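Local coordinates for Lin2118 protein (Listeria innocua, PDB 3OOU) that is probably a DNA-binding transcription regulator, of which this chain is the C-terminal AraC-type helix-turn-helix part, likely recognising specific DNA sequences, at residues 50-55 / 92-97. Residues are numbered along the deposited sequence; the frame is centred on the assembly and turned at random.
Sequences FTDYLN and FKKHTG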
loop_
_atom_site.group_PDB
_atom_site.type_symbol
_atom_site.label_atom_id
_atom_site.label_comp_id
_atom_site.label_asym_id
_atom_site.label_seq_id
_atom_site.Cartn_x
_atom_site.Cartn_y
_atom_site.Cartn_z
ATOM N N PHE A 50 -2.881 -8.318 5.438
ATOM C CA PHE A 50 -2.835 -6.870 5.534
ATOM C C PHE A 50 -1.837 -6.258 4.546
ATOM O O PHE A 50 -2.156 -5.290 3.849
ATOM C CB PHE A 50 -2.496 -6.437 6.973
ATOM C CG PHE A 50 -2.131 -4.989 7.091
ATOM C CD1 PHE A 50 -3.121 -4.012 7.184
ATOM C CD2 PHE A 50 -0.792 -4.595 7.081
ATOM C CE1 PHE A 50 -2.784 -2.668 7.276
ATOM C CE2 PHE A 50 -0.444 -3.249 7.172
ATOM C CZ PHE A 50 -1.442 -2.286 7.264
ATOM N N THR A 51 -0.628 -6.807 4.489
ATOM C CA THR A 51 0.392 -6.210 3.622
ATOM C C THR A 51 0.025 -6.303 2.144
ATOM O O THR A 51 0.359 -5.403 1.374
ATOM C CB THR A 51 1.813 -6.771 3.870
ATOM O OG1 THR A 51 1.850 -8.163 3.558
ATOM C CG2 THR A 51 2.241 -6.541 5.315
ATOM N N ASP A 52 -0.672 -7.371 1.746
ATOM C CA ASP A 52 -1.101 -7.498 0.344
ATOM C C ASP A 52 -2.185 -6.473 -0.014
ATOM O O ASP A 52 -2.140 -5.863 -1.090
ATOM C CB ASP A 52 -1.528 -8.936 0.026
ATOM C CG ASP A 52 -0.361 -9.915 0.105
ATOM O OD1 ASP A 52 0.709 -9.612 -0.463
ATOM O OD2 ASP A 52 -0.512 -10.982 0.739
ATOM N N TYR A 53 -3.126 -6.249 0.902
ATOM C CA TYR A 53 -4.128 -5.201 0.719
ATOM C C TYR A 53 -3.457 -3.829 0.628
ATOM O O TYR A 53 -3.788 -3.021 -0.245
ATOM C CB TYR A 53 -5.135 -5.200 1.873
ATOM C CG TYR A 53 -6.172 -4.099 1.776
ATOM C CD1 TYR A 53 -7.419 -4.342 1.197
ATOM C CD2 TYR A 53 -5.908 -2.815 2.262
ATOM C CE1 TYR A 53 -8.372 -3.336 1.101
ATOM C CE2 TYR A 53 -6.858 -1.806 2.169
ATOM C CZ TYR A 53 -8.086 -2.075 1.584
ATOM O OH TYR A 53 -9.038 -1.090 1.484
ATOM N N LEU A 54 -2.522 -3.567 1.538
ATOM C CA LEU A 54 -1.842 -2.284 1.563
ATOM C C LEU A 54 -1.010 -2.044 0.300
ATOM O O LEU A 54 -1.042 -0.941 -0.260
ATOM C CB LEU A 54 -0.995 -2.137 2.832
ATOM C CG LEU A 54 -0.277 -0.798 3.009
ATOM C CD1 LEU A 54 -1.249 0.391 3.036
ATOM C CD2 LEU A 54 0.562 -0.833 4.276
ATOM N N ASN A 55 -0.297 -3.071 -0.157
ATOM C CA ASN A 55 0.464 -2.965 -1.405
ATOM C C ASN A 55 -0.425 -2.659 -2.613
ATOM O O ASN A 55 -0.085 -1.790 -3.414
ATOM C CB ASN A 55 1.321 -4.219 -1.645
ATOM C CG ASN A 55 2.627 -4.198 -0.859
ATOM O OD1 ASN A 55 2.935 -5.133 -0.106
ATOM N ND2 ASN A 55 3.400 -3.139 -1.033
ATOM N N PHE A 92 4.887 -3.352 -7.493
ATOM C CA PHE A 92 4.234 -2.728 -8.639
ATOM C C PHE A 92 4.013 -3.770 -9.739
ATOM O O PHE A 92 2.925 -3.848 -10.315
ATOM C CB PHE A 92 5.052 -1.546 -9.176
ATOM C CG PHE A 92 4.284 -0.657 -10.116
ATOM C CD1 PHE A 92 3.665 0.496 -9.650
ATOM C CD2 PHE A 92 4.168 -0.976 -11.471
ATOM C CE1 PHE A 92 2.945 1.325 -10.519
ATOM C CE2 PHE A 92 3.444 -0.156 -12.336
ATOM C CZ PHE A 92 2.841 0.997 -11.862
ATOM N N LYS A 93 5.040 -4.575 -10.003
ATOM C CA LYS A 93 4.945 -5.645 -11.000
ATOM C C LYS A 93 3.852 -6.644 -10.629
ATOM O O LYS A 93 3.063 -7.056 -11.483
ATOM C CB LYS A 93 6.301 -6.349 -11.157
ATOM C CG LYS A 93 6.316 -7.569 -12.088
ATOM C CD LYS A 93 6.044 -7.195 -13.536
ATOM C CE LYS A 93 6.032 -8.432 -14.422
ATOM N NZ LYS A 93 5.738 -8.098 -15.838
ATOM N N LYS A 94 3.811 -7.020 -9.354
ATOM C CA LYS A 94 2.827 -7.977 -8.848
ATOM C C LYS A 94 1.385 -7.502 -9.062
ATOM O O LYS A 94 0.520 -8.280 -9.484
ATOM C CB LYS A 94 3.092 -8.274 -7.370
ATOM C CG LYS A 94 2.091 -9.221 -6.717
ATOM C CD LYS A 94 2.406 -9.453 -5.253
ATOM C CE LYS A 94 1.462 -10.485 -4.659
ATOM N NZ LYS A 94 1.564 -10.550 -3.181
ATOM N N HIS A 95 1.137 -6.224 -8.800
ATOM C CA HIS A 95 -0.231 -5.701 -8.777
ATOM C C HIS A 95 -0.731 -5.058 -10.074
ATOM O O HIS A 95 -1.941 -4.856 -10.240
ATOM C CB HIS A 95 -0.435 -4.789 -7.559
ATOM C CG HIS A 95 -0.480 -5.536 -6.261
ATOM N ND1 HIS A 95 -1.577 -6.274 -5.869
ATOM C CD2 HIS A 95 0.441 -5.683 -5.279
ATOM C CE1 HIS A 95 -1.333 -6.837 -4.699
ATOM N NE2 HIS A 95 -0.116 -6.492 -4.317
ATOM N N THR A 96 0.177 -4.754 -11.001
ATOM C CA THR A 96 -0.229 -4.217 -12.309
ATOM C C THR A 96 0.081 -5.166 -13.466
ATOM O O THR A 96 -0.474 -5.017 -14.557
ATOM C CB THR A 96 0.418 -2.849 -12.642
ATOM O OG1 THR A 96 1.815 -3.025 -12.901
ATOM C CG2 THR A 96 0.205 -1.834 -11.516
ATOM N N GLY A 97 0.978 -6.120 -13.227
ATOM C CA GLY A 97 1.456 -7.018 -14.280
ATOM C C GLY A 97 2.596 -6.442 -15.107
ATOM O O GLY A 97 3.127 -7.120 -15.996
HETATM O O HOH W 1 1.308 -7.620 -2.241
#
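D52 and K94 join helix 50-68 to helix 85-96 through a salt bridge, with K94 NZ 3.0 Å from D52 OD1. As a hydrogen bond this pair is weak. The K94 chain leaves its helix with CG anti to the backbone N (chi1 178°) and stays extended to the ammonium group. This reach brings NZ to D52. The two side chains cross at about a right angle. H95 lies beside K94, and CG of K94 rests over the rim of one face of the imidazole. The H95 ring reaches the backbone of helix 50-68 between D52 and N55. Its NE2 is 3.8 Å from CB of N55, and the backbone C of N55 lies over one face. CE1 of H95 comes within 3.8 Å of the carbonyl O of D52, which approaches the ring obliquely. A water in the plane of the imidazole, at its edge, links the two helices. It is hydrogen-bonded to D52 OD1 at 2.7 Å and to H95 NE2 at 2.8 Å. OD1 of D52 is thus approached by both the ammonium group and the water. Further along, F92 and T96 pack on V59 of helix 50-68. The axes of helices 50-55 and 92-96 cross at -80°. The contact joins the start of helix 50-68 to the C-terminal end of helix 85-96. Helix 50-68 is probably the long linker helix between the two helix-turn-helix units of an AraC-type DNA-binding domain.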